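L-asparagine oxygenase (Streptomyces coelicolor, PDB 2OG5) catalyses the iron(II)- and 2-oxoglutarate-dependent 3-hydroxylation of L-asparagine to (2S,3S)-3-hydroxyasparagine, a building block of the calcium-dependent antibiotic. Local coordinates at residues D221-V224 and D225-A229; V272-R275 and A276-A279; R281-Q284 and A285-A289. All blocks are in the same frame, centred on the assembly; numbering follows the deposited sequence.

Contact 1: residues D221-V224 and D225-A229; sequences DSTV and DALWA
Asp225 N donates to Asp221 O at 2.8 Å, a nearly straight bond that opens the i-to-i+4 ladder of this short helix. Ala226 N follows onto Ser222 O, and Leu227 N onto Thr223 O at 2.9 Å. The last rung is longer, with Trp228 N lying 3.3 Å from Val224 O. Thr223 turns its own polar end off the helix, its OG1 unusually close to Glu282 OE1 and probably hydrogen-bonded, so a beta-branched residue can serve both a polar and an apolar neighbour. Helix 221-227 is amphipathic in the usual way: Thr223, Ala226 and Leu227 all rest on Ala279 of helix 274-290, whereas Asp221, Ser222 and Asp225 are exposed. Along the buried side Thr223 CG2 meets Leu227 CD1 at 3.8 Å, the two side chains running side by side in the same direction. Val224 and Trp228 pair likewise. With Val224 CG1 anti to the backbone N (chi1 174°), that methyl leans along the helix and reaches the indole edge, in the ring plane, 3.8 Å from Trp228 CD1. Trp228 suits this partly exposed turn because its large ring can also pack on Leu253 and form a cation-pi contact with Arg257.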
loop_
_atom_site.group_PDB
_atom_site.type_symbol
_atom_site.label_atom_id
_atom_site.label_comp_id
_atom_site.label_asym_id
_atom_site.label_seq_id
_atom_site.Cartn_x
_atom_site.Cartn_y
_atom_site.Cartn_z
ATOM N N ASP A 221 9.916 17.191 22.853
ATOM C CA ASP A 221 11.293 17.359 22.400
ATOM C C ASP A 221 12.137 16.107 22.622
ATOM O O ASP A 221 12.936 15.738 21.762
ATOM C CB ASP A 221 11.953 18.553 23.103
ATOM C CG ASP A 221 11.462 19.901 22.579
ATOM O OD1 ASP A 221 10.813 19.946 21.513
ATOM O OD2 ASP A 221 11.740 20.925 23.240
ATOM N N SER A 222 11.963 15.466 23.774
ATOM C CA SER A 222 12.718 14.257 24.109
ATOM C C SER A 222 12.381 13.118 23.147
ATOM O O SER A 222 13.269 12.369 22.738
ATOM C CB SER A 222 12.473 13.832 25.569
ATOM O OG SER A 222 11.095 13.654 25.863
ATOM N N THR A 223 11.103 12.998 22.792
ATOM C CA THR A 223 10.665 11.999 21.823
ATOM C C THR A 223 11.236 12.306 20.443
ATOM O O THR A 223 11.788 11.417 19.804
ATOM C CB THR A 223 9.130 11.877 21.794
ATOM O OG1 THR A 223 8.707 11.200 22.985
ATOM C CG2 THR A 223 8.650 11.088 20.574
ATOM N N VAL A 224 11.136 13.556 20.002
ATOM C CA VAL A 224 11.685 13.932 18.692
ATOM C C VAL A 224 13.189 13.651 18.642
ATOM O O VAL A 224 13.677 13.022 17.709
ATOM C CB VAL A 224 11.383 15.408 18.330
ATOM C CG1 VAL A 224 12.101 15.816 17.040
ATOM C CG2 VAL A 224 9.875 15.611 18.196
ATOM N N ASP A 225 13.924 14.090 19.661
ATOM C CA ASP A 225 15.356 13.791 19.740
ATOM C C ASP A 225 15.644 12.286 19.676
ATOM O O ASP A 225 16.559 11.854 18.970
ATOM C CB ASP A 225 15.964 14.373 21.025
ATOM C CG ASP A 225 16.146 15.889 20.968
ATOM O OD1 ASP A 225 16.014 16.493 19.880
ATOM O OD2 ASP A 225 16.434 16.474 22.034
ATOM N N ALA A 226 14.858 11.490 20.398
ATOM C CA ALA A 226 15.026 10.035 20.380
ATOM C C ALA A 226 14.811 9.444 18.978
ATOM O O ALA A 226 15.574 8.586 18.539
ATOM C CB ALA A 226 14.083 9.370 21.393
ATOM N N LEU A 227 13.793 9.927 18.269
ATOM C CA LEU A 227 13.419 9.346 16.976
ATOM C C LEU A 227 14.454 9.620 15.884
ATOM O O LEU A 227 14.544 8.873 14.905
ATOM C CB LEU A 227 12.027 9.833 16.542
ATOM C CG LEU A 227 10.856 9.339 17.396
ATOM C CD1 LEU A 227 9.566 10.080 17.035
ATOM C CD2 LEU A 227 10.673 7.827 17.272
ATOM N N TRP A 228 15.251 10.677 16.063
ATOM C CA TRP A 228 16.371 10.981 15.157
ATOM C C TRP A 228 17.654 10.197 15.467
ATOM O O TRP A 228 18.601 10.227 14.679
ATOM C CB TRP A 228 16.694 12.487 15.175
ATOM C CG TRP A 228 15.720 13.327 14.418
ATOM C CD1 TRP A 228 14.766 14.138 14.941
ATOM C CD2 TRP A 228 15.606 13.433 12.991
ATOM N NE1 TRP A 228 14.053 14.745 13.934
ATOM C CE2 TRP A 228 14.553 14.330 12.725
ATOM C CE3 TRP A 228 16.287 12.854 11.918
ATOM C CZ2 TRP A 228 14.165 14.665 11.428
ATOM C CZ3 TRP A 228 15.909 13.194 10.635
ATOM C CH2 TRP A 228 14.852 14.087 10.401
ATOM N N ALA A 229 17.687 9.508 16.605
ATOM C CA ALA A 229 18.884 8.784 17.035
ATOM C C ALA A 229 18.866 7.354 16.491
ATOM O O ALA A 229 17.791 6.765 16.324
ATOM C CB ALA A 229 18.979 8.776 18.558
#

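Contact 2: residues V272-R275 and A276-A279; sequences VTER and AAEA
Thr273 holds its hydroxyl between the backbone N and the carbonyl carbon (chi1 64°), which swings OG1 back over the first turn toward Ala276. There OG1 accepts from Ala276 N at 3.2 Å, with an N-H...O angle of 152°: Thr273 is the N-cap of helix 274-290. Threonine suits the place because its short side chain can accept from an amide that the first turn leaves without a preceding helical carbonyl. The same OG1 also hydrogen-bonds to Glu231 and lies 3.2 Å from Ala276 CB, the small alanine methyl tucking in beside the hydroxyl. Arg275 adopts a similar first torsion (chi1 71°), laying CG 3.2 Å from Ala276 N; its chain then runs extended from CG to NE, where it forms a salt bridge with Glu231. One carboxylate thus takes up both the capping hydroxyl and the arginine.

Behind the cap the regular ladder begins. Ala277 N donates to Thr273 O at 3.1 Å, and Glu278 N and Ala279 N follow in the same way onto the carbonyls of Glu274 and Arg275. Glu274, bent at chi2, sends OE2 to a salt bridge with Arg281 NH2; as an acidic residue in the first turn it probably also interacts favourably with the helix dipole. Ala276 and Ala277 lie against Pro271 of strand 270-271, while Ala279 brings the helix against helix 221-227, its single methyl letting the two come close.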
loop_
_atom_site.group_PDB
_atom_site.type_symbol
_atom_site.label_atom_id
_atom_site.label_comp_id
_atom_site.label_asym_id
_atom_site.label_seq_id
_atom_site.Cartn_x
_atom_site.Cartn_y
_atom_site.Cartn_z
ATOM N N VAL A 272 16.328 0.117 21.233
ATOM C CA VAL A 272 17.622 -0.325 21.773
ATOM C C VAL A 272 17.962 0.398 23.082
ATOM O O VAL A 272 18.860 -0.028 23.812
ATOM C CB VAL A 272 18.753 -0.110 20.728
ATOM C CG1 VAL A 272 20.139 -0.250 21.350
ATOM C CG2 VAL A 272 18.581 -1.085 19.577
ATOM N N THR A 273 17.241 1.481 23.377
ATOM C CA THR A 273 17.415 2.248 24.617
ATOM C C THR A 273 16.056 2.531 25.257
ATOM O O THR A 273 15.019 2.362 24.612
ATOM C CB THR A 273 18.096 3.595 24.338
ATOM O OG1 THR A 273 17.243 4.399 23.508
ATOM C CG2 THR A 273 19.427 3.389 23.638
ATOM N N GLU A 274 16.055 2.977 26.511
ATOM C CA GLU A 274 14.803 3.301 27.195
ATOM C C GLU A 274 14.119 4.526 26.589
ATOM O O GLU A 274 12.895 4.544 26.471
ATOM C CB GLU A 274 15.012 3.508 28.704
ATOM C CG GLU A 274 13.720 3.841 29.480
ATOM C CD GLU A 274 12.565 2.886 29.175
ATOM O OE1 GLU A 274 12.776 1.654 29.221
ATOM O OE2 GLU A 274 11.441 3.365 28.887
ATOM N N ARG A 275 14.892 5.546 26.216
ATOM C CA ARG A 275 14.305 6.738 25.609
ATOM C C ARG A 275 13.645 6.377 24.272
ATOM O O ARG A 275 12.593 6.918 23.937
ATOM C CB ARG A 275 15.330 7.871 25.449
ATOM C CG ARG A 275 16.411 7.680 24.391
ATOM C CD ARG A 275 17.030 9.027 24.049
ATOM N NE ARG A 275 18.140 8.934 23.108
ATOM C CZ ARG A 275 18.740 9.988 22.554
ATOM N NH1 ARG A 275 18.348 11.226 22.840
ATOM N NH2 ARG A 275 19.746 9.808 21.716
ATOM N N ALA A 276 14.253 5.446 23.539
ATOM C CA ALA A 276 13.681 4.938 22.287
ATOM C C ALA A 276 12.344 4.242 22.540
ATOM O O ALA A 276 11.383 4.448 21.799
ATOM C CB ALA A 276 14.645 3.986 21.605
ATOM N N ALA A 277 12.285 3.420 23.585
ATOM C CA ALA A 277 11.042 2.753 23.966
ATOM C C ALA A 277 9.939 3.760 24.296
ATOM O O ALA A 277 8.806 3.609 23.835
ATOM C CB ALA A 277 11.278 1.812 25.143
ATOM N N GLU A 278 10.267 4.780 25.088
ATOM C CA GLU A 278 9.309 5.839 25.415
ATOM C C GLU A 278 8.852 6.574 24.155
ATOM O O GLU A 278 7.672 6.896 24.021
ATOM C CB GLU A 278 9.902 6.846 26.410
ATOM C CG GLU A 278 8.910 7.908 26.898
ATOM C CD GLU A 278 9.496 8.825 27.946
ATOM O OE1 GLU A 278 9.628 8.391 29.113
ATOM O OE2 GLU A 278 9.819 9.988 27.607
ATOM N N ALA A 279 9.797 6.847 23.253
ATOM C CA ALA A 279 9.520 7.549 21.989
ATOM C C ALA A 279 8.523 6.787 21.125
ATOM O O ALA A 279 7.608 7.388 20.547
ATOM C CB ALA A 279 10.817 7.794 21.216
#

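Contact 3: residues R281-Q284 and A285-A289; sequences RELQ and AHFDA
Glu282 and His286 run side by side on one side of the helix, pointing the same way, with the carboxylate and imidazole planes turned 47° from each other. The ring's main hold is on the backbone: with CG beside its own backbone N (chi1 -74°), His286 folds back toward the preceding turn and ND1 donates to Glu282 O at 2.9 Å. That oxygen lies close to the ring plane, yet ND1 stands above the plane of the carbonyl instead of on a lone pair. His286 N binds Glu282 O too, at 3.1 Å and from the opposite face, so one carbonyl is gripped by two donors; the ND1 bond restrains the ring's rotation. Histidine suits the place because ND1-H can give this second bond while the rest of the ring lies along Glu282 and on Leu218, Leu219 and Val215. Glu282 OE2 comes 3.4 Å from His286 CE1, while OE1 hydrogen-bonds to Ser220 OG and approaches Thr223.

Leu283 and Phe287 meet differently, crossing at a slant. Leu283 CG sits over the phenyl face, 4.0 Å from the ring centroid and 30° off its normal, a CH-pi contact. CD1 hangs just past the far end, 3.7 Å from Phe287 CZ, while CD2 reaches out beyond the ring. The carbonyl oxygen of Leu283 also lies over a face of the ring, besides accepting from Phe287 N. This buried apolar pair, packed on helix 212-215, with polar residues on the other side, marks an amphipathic surface helix, here of an iron/2-oxoglutarate oxygenase; the Phe287 side chain is about 8 Å from that of the iron ligand His179.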
loop_
_atom_site.group_PDB
_atom_site.type_symbol
_atom_site.label_atom_id
_atom_site.label_comp_id
_atom_site.label_asym_id
_atom_site.label_seq_id
_atom_site.Cartn_x
_atom_site.Cartn_y
_atom_site.Cartn_z
ATOM N N ARG A 281 6.285 4.623 22.224
ATOM C CA ARG A 281 4.996 4.681 22.897
ATOM C C ARG A 281 4.295 6.008 22.603
ATOM O O ARG A 281 3.105 6.022 22.302
ATOM C CB ARG A 281 5.153 4.459 24.401
ATOM C CG ARG A 281 5.463 3.013 24.757
ATOM C CD ARG A 281 5.321 2.745 26.245
ATOM N NE ARG A 281 6.327 3.440 27.036
ATOM C CZ ARG A 281 7.519 2.943 27.379
ATOM N NH1 ARG A 281 7.900 1.724 27.003
ATOM N NH2 ARG A 281 8.342 3.685 28.107
ATOM N N GLU A 282 5.030 7.119 22.652
ATOM C CA GLU A 282 4.419 8.419 22.366
ATOM C C GLU A 282 4.021 8.535 20.896
ATOM O O GLU A 282 2.970 9.099 20.569
ATOM C CB GLU A 282 5.339 9.588 22.755
ATOM C CG GLU A 282 4.591 10.928 22.748
ATOM C CD GLU A 282 5.459 12.138 23.025
ATOM O OE1 GLU A 282 6.529 11.992 23.655
ATOM O OE2 GLU A 282 5.055 13.250 22.612
ATOM N N LEU A 283 4.864 8.016 20.008
ATOM C CA LEU A 283 4.568 8.032 18.581
ATOM C C LEU A 283 3.289 7.253 18.283
ATOM O O LEU A 283 2.405 7.756 17.587
ATOM C CB LEU A 283 5.746 7.457 17.804
ATOM C CG LEU A 283 5.669 7.519 16.280
ATOM C CD1 LEU A 283 5.640 8.958 15.800
ATOM C CD2 LEU A 283 6.842 6.763 15.661
ATOM N N GLN A 284 3.182 6.046 18.832
ATOM C CA GLN A 284 1.967 5.235 18.694
ATOM C C GLN A 284 0.728 5.985 19.174
ATOM O O GLN A 284 -0.312 5.974 18.505
ATOM C CB GLN A 284 2.115 3.900 19.441
ATOM C CG GLN A 284 0.804 3.083 19.663
ATOM C CD GLN A 284 0.083 2.665 18.391
ATOM O OE1 GLN A 284 0.681 2.571 17.324
ATOM N NE2 GLN A 284 -1.223 2.402 18.506
ATOM N N ALA A 285 0.829 6.629 20.337
ATOM C CA ALA A 285 -0.291 7.394 20.882
ATOM C C ALA A 285 -0.778 8.476 19.927
ATOM O O ALA A 285 -1.982 8.631 19.735
ATOM C CB ALA A 285 0.091 8.014 22.226
ATOM N N HIS A 286 0.153 9.219 19.331
ATOM C CA HIS A 286 -0.207 10.309 18.419
ATOM C C HIS A 286 -0.688 9.805 17.052
ATOM O O HIS A 286 -1.566 10.425 16.443
ATOM C CB HIS A 286 0.951 11.299 18.261
ATOM C CG HIS A 286 1.151 12.178 19.456
ATOM N ND1 HIS A 286 1.993 11.844 20.494
ATOM C CD2 HIS A 286 0.596 13.369 19.790
ATOM C CE1 HIS A 286 1.953 12.792 21.415
ATOM N NE2 HIS A 286 1.108 13.725 21.017
ATOM N N PHE A 287 -0.137 8.689 16.585
ATOM C CA PHE A 287 -0.667 8.021 15.386
ATOM C C PHE A 287 -2.123 7.649 15.629
ATOM O O PHE A 287 -2.997 7.882 14.788
ATOM C CB PHE A 287 0.071 6.713 15.048
ATOM C CG PHE A 287 1.425 6.872 14.398
ATOM C CD1 PHE A 287 1.761 7.980 13.632
ATOM C CD2 PHE A 287 2.341 5.837 14.502
ATOM C CE1 PHE A 287 3.022 8.060 13.013
ATOM C CE2 PHE A 287 3.586 5.915 13.884
ATOM C CZ PHE A 287 3.922 7.028 13.157
ATOM N N ASP A 288 -2.392 7.072 16.795
ATOM C CA ASP A 288 -3.741 6.669 17.103
ATOM C C ASP A 288 -4.684 7.874 17.112
ATOM O O ASP A 288 -5.806 7.773 16.630
ATOM C CB ASP A 288 -3.793 5.956 18.448
ATOM C CG ASP A 288 -5.139 5.352 18.719
ATOM O OD1 ASP A 288 -5.450 4.328 18.080
ATOM O OD2 ASP A 288 -5.874 5.907 19.560
ATOM N N ALA A 289 -4.224 9.003 17.660
ATOM C CA ALA A 289 -5.077 10.185 17.815
ATOM C C ALA A 289 -5.381 10.894 16.495
ATOM O O ALA A 289 -6.464 11.476 16.332
ATOM C CB ALA A 289 -4.440 11.169 18.796
#

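In the fold
The three contacts come in series along the chain. Contact 1 lies on helix 221-227; contacts 2 and 3 occupy successive portions of helix 274-290, their centres about 14 Å apart. The centres of contacts 1 and 2 are only about 9 Å apart, and Ala226 CB meets Ala279 CB at 3.6 Å where the two helices pack. Contact 1 also reaches contact 3, through a short polar approach of Thr223 to Glu282 and looser leucine packing. Together they mark a pair of packed helices on one side of the chain. The long helix runs from its outlying cap toward strand 292-294, an outer strand of the antiparallel sheet that includes the strands bearing His179 and His311.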